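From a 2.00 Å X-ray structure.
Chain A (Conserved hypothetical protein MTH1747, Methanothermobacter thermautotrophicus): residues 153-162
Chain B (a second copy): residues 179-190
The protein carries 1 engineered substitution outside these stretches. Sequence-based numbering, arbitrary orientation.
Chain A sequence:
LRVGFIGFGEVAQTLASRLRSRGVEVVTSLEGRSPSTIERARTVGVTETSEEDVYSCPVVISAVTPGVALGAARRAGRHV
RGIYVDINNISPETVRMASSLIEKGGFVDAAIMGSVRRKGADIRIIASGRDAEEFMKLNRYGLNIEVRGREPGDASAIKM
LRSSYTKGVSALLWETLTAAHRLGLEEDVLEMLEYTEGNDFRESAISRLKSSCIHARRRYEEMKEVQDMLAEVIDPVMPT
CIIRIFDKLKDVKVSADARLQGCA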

# COMPACT_ATOMS: atom_id res chain seq x y z
N GLY A 153 21.07 -12.74 -8.31
CA GLY A 153 19.73 -13.07 -7.90
C GLY A 153 19.16 -11.99 -6.95
O GLY A 153 17.95 -11.75 -6.98
N ASP A 154 20.02 -11.33 -6.16
CA ASP A 154 19.53 -10.31 -5.23
C ASP A 154 18.93 -9.10 -5.90
O ASP A 154 17.82 -8.70 -5.54
CB ASP A 154 20.60 -9.87 -4.22
CG ASP A 154 21.02 -10.99 -3.28
OD1 ASP A 154 20.28 -11.99 -3.15
OD2 ASP A 154 22.07 -10.85 -2.64
N ALA A 155 19.60 -8.56 -6.92
CA ALA A 155 19.08 -7.39 -7.65
C ALA A 155 17.72 -7.70 -8.32
O ALA A 155 16.78 -6.89 -8.24
CB ALA A 155 20.10 -6.93 -8.68
N SER A 156 17.64 -8.83 -9.02
CA SER A 156 16.39 -9.25 -9.65
C SER A 156 15.30 -9.47 -8.58
O SER A 156 14.13 -9.14 -8.81
CB SER A 156 16.61 -10.51 -10.49
OG SER A 156 17.35 -10.11 -11.66
N ALA A 157 15.66 -10.04 -7.43
CA ALA A 157 14.68 -10.25 -6.36
C ALA A 157 14.17 -8.92 -5.86
O ALA A 157 13.01 -8.82 -5.54
CB ALA A 157 15.30 -11.03 -5.17
N ILE A 158 15.07 -7.98 -5.58
CA ILE A 158 14.67 -6.66 -5.12
C ILE A 158 13.72 -5.97 -6.12
O ILE A 158 12.71 -5.34 -5.73
CB ILE A 158 15.91 -5.75 -4.92
CG1 ILE A 158 16.70 -6.21 -3.70
CG2 ILE A 158 15.45 -4.27 -4.69
CD1 ILE A 158 18.23 -5.85 -3.78
N LYS A 159 14.03 -6.08 -7.41
CA LYS A 159 13.20 -5.46 -8.43
C LYS A 159 11.77 -6.05 -8.45
O LYS A 159 10.77 -5.32 -8.48
CB LYS A 159 13.82 -5.63 -9.81
CG LYS A 159 12.95 -5.07 -10.94
CD LYS A 159 13.56 -5.30 -12.29
CE LYS A 159 12.55 -4.99 -13.38
NZ LYS A 159 11.42 -5.96 -13.26
N MET A 160 11.71 -7.38 -8.40
CA MET A 160 10.45 -8.13 -8.41
C MET A 160 9.65 -7.84 -7.12
O MET A 160 8.43 -7.73 -7.17
CB MET A 160 10.78 -9.63 -8.51
CG MET A 160 9.64 -10.58 -8.26
SD MET A 160 9.17 -10.98 -6.50
CE MET A 160 10.25 -12.34 -6.05
N LEU A 161 10.34 -7.73 -5.99
CA LEU A 161 9.65 -7.44 -4.73
C LEU A 161 9.04 -6.05 -4.72
O LEU A 161 7.90 -5.87 -4.26
CB LEU A 161 10.58 -7.65 -3.54
CG LEU A 161 10.85 -9.14 -3.34
CD1 LEU A 161 12.00 -9.37 -2.37
CD2 LEU A 161 9.59 -9.83 -2.84
N ARG A 162 9.76 -5.07 -5.27
CA ARG A 162 9.24 -3.71 -5.35
C ARG A 162 8.03 -3.69 -6.27
O ARG A 162 7.03 -3.02 -5.99
CB ARG A 162 10.29 -2.73 -5.90
CG ARG A 162 9.75 -1.29 -5.99
CD ARG A 162 10.77 -0.22 -6.34
NE ARG A 162 10.77 0.08 -7.77
CZ ARG A 162 11.42 1.10 -8.33
NH1 ARG A 162 12.12 1.96 -7.59
NH2 ARG A 162 11.44 1.21 -9.66
N ALA B 179 9.39 -12.38 2.21
CA ALA B 179 10.14 -12.94 1.08
C ALA B 179 11.52 -12.27 1.03
O ALA B 179 12.54 -12.94 0.90
CB ALA B 179 9.37 -12.72 -0.25
N ALA B 180 11.55 -10.95 1.23
CA ALA B 180 12.80 -10.20 1.21
C ALA B 180 13.70 -10.72 2.33
O ALA B 180 14.90 -10.88 2.14
CB ALA B 180 12.53 -8.73 1.42
N HIS B 181 13.09 -11.03 3.49
CA HIS B 181 13.85 -11.51 4.66
C HIS B 181 14.51 -12.88 4.39
O HIS B 181 15.66 -13.10 4.79
CB HIS B 181 12.97 -11.56 5.90
CG HIS B 181 13.72 -11.90 7.16
ND1 HIS B 181 13.62 -13.13 7.77
CD2 HIS B 181 14.60 -11.18 7.89
CE1 HIS B 181 14.41 -13.15 8.84
NE2 HIS B 181 15.01 -11.98 8.93
N ARG B 182 13.82 -13.79 3.72
CA ARG B 182 14.42 -15.07 3.39
C ARG B 182 15.71 -14.95 2.58
O ARG B 182 16.58 -15.81 2.67
CB ARG B 182 13.42 -15.99 2.71
CG ARG B 182 12.51 -16.59 3.74
CD ARG B 182 11.49 -17.47 3.17
NE ARG B 182 10.50 -17.84 4.18
CZ ARG B 182 9.55 -18.75 3.99
NH1 ARG B 182 9.46 -19.38 2.82
NH2 ARG B 182 8.67 -19.00 4.95
N LEU B 183 15.87 -13.83 1.88
CA LEU B 183 17.05 -13.57 1.07
C LEU B 183 17.99 -12.58 1.74
O LEU B 183 19.01 -12.21 1.16
CB LEU B 183 16.64 -13.00 -0.30
CG LEU B 183 15.70 -13.87 -1.15
CD1 LEU B 183 15.29 -13.16 -2.45
CD2 LEU B 183 16.38 -15.20 -1.44
N GLY B 184 17.61 -12.09 2.92
CA GLY B 184 18.40 -11.08 3.62
C GLY B 184 18.34 -9.71 2.97
O GLY B 184 19.23 -8.88 3.17
N LEU B 185 17.25 -9.41 2.25
CA LEU B 185 17.16 -8.14 1.52
C LEU B 185 16.09 -7.15 2.02
O LEU B 185 15.75 -6.21 1.30
CB LEU B 185 16.87 -8.45 0.04
CG LEU B 185 17.89 -9.41 -0.63
CD1 LEU B 185 17.41 -9.88 -2.00
CD2 LEU B 185 19.20 -8.67 -0.78
N GLU B 186 15.55 -7.38 3.20
CA GLU B 186 14.48 -6.50 3.70
C GLU B 186 14.83 -5.01 3.71
O GLU B 186 14.01 -4.17 3.32
CB GLU B 186 13.99 -6.96 5.08
CG GLU B 186 15.06 -6.97 6.16
CD GLU B 186 15.85 -8.27 6.26
OE1 GLU B 186 16.06 -8.96 5.24
OE2 GLU B 186 16.27 -8.59 7.38
N GLU B 187 16.05 -4.66 4.12
CA GLU B 187 16.44 -3.26 4.14
C GLU B 187 16.52 -2.66 2.75
O GLU B 187 16.03 -1.55 2.52
CB GLU B 187 17.74 -3.06 4.91
CG GLU B 187 17.55 -3.16 6.42
CD GLU B 187 16.60 -2.10 6.96
OE1 GLU B 187 16.64 -0.94 6.48
OE2 GLU B 187 15.81 -2.42 7.86
N ASP B 188 17.12 -3.38 1.81
CA ASP B 188 17.19 -2.89 0.44
C ASP B 188 15.79 -2.70 -0.13
O ASP B 188 15.52 -1.71 -0.82
CB ASP B 188 17.93 -3.87 -0.46
CG ASP B 188 19.41 -3.92 -0.17
OD1 ASP B 188 19.99 -2.88 0.18
OD2 ASP B 188 19.99 -5.00 -0.33
N VAL B 189 14.90 -3.67 0.11
CA VAL B 189 13.54 -3.53 -0.42
C VAL B 189 12.89 -2.28 0.19
O VAL B 189 12.34 -1.45 -0.54
CB VAL B 189 12.66 -4.80 -0.20
CG1 VAL B 189 11.22 -4.50 -0.56
CG2 VAL B 189 13.17 -5.92 -1.08
N LEU B 190 13.03 -2.11 1.50
CA LEU B 190 12.48 -0.92 2.17
C LEU B 190 13.04 0.37 1.57
O LEU B 190 12.30 1.31 1.32
CB LEU B 190 12.74 -0.97 3.67
CG LEU B 190 11.76 -1.85 4.44
CD1 LEU B 190 12.30 -2.09 5.81
CD2 LEU B 190 10.38 -1.18 4.47
O HOH W 1 20.09 -13.91 -1.09
O HOH W 2 21.85 -11.44 0.37

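Helix packing can rest mainly on apolar side chains fitting together, with water supplying the polar links, as in this contact in MTH1747. The chain A stretch is helical from A:Asp154 onward, with A:Gly153 as N-cap. Chain B breaks its helix in a Schellman turn: B:Gly184 adopts positive phi, which favours glycine, while the N of B:Leu185 bonds back to the O of B:Ala180 at 2.8 Å. B:Leu185 occupies the N-cap position of the next helix, whose axis comes within 9.7 Å of the chain A helix at an angle of 50°.

No direct hydrogen bond crosses the interface; apolar side chains make up most of the contact, and the two stretches together bury 430 Å². A:Ala157 points its CB toward the turn, where that methyl, small enough to suit so close an approach, lies 3.5 Å from CD1 of B:Leu183 and 4.0 Å from CD1 of B:Leu185. One turn on, A:Leu161 spreads its branches: CD2 meets CB of B:Ala179 at 3.9 Å, and CD1 lies 3.9 Å from both CB of B:Ala180 and CG2 of B:Val189. A:Ile158 starts sideways but extends inward, placing CD1 3.9 Å from CB of B:Asp188, whose carboxylate is satisfied elsewhere in the structure. Two waters link the carboxylate of A:Asp154 to the carbonyl of B:Leu183, so the acceptors on both sides are bridged by solvent.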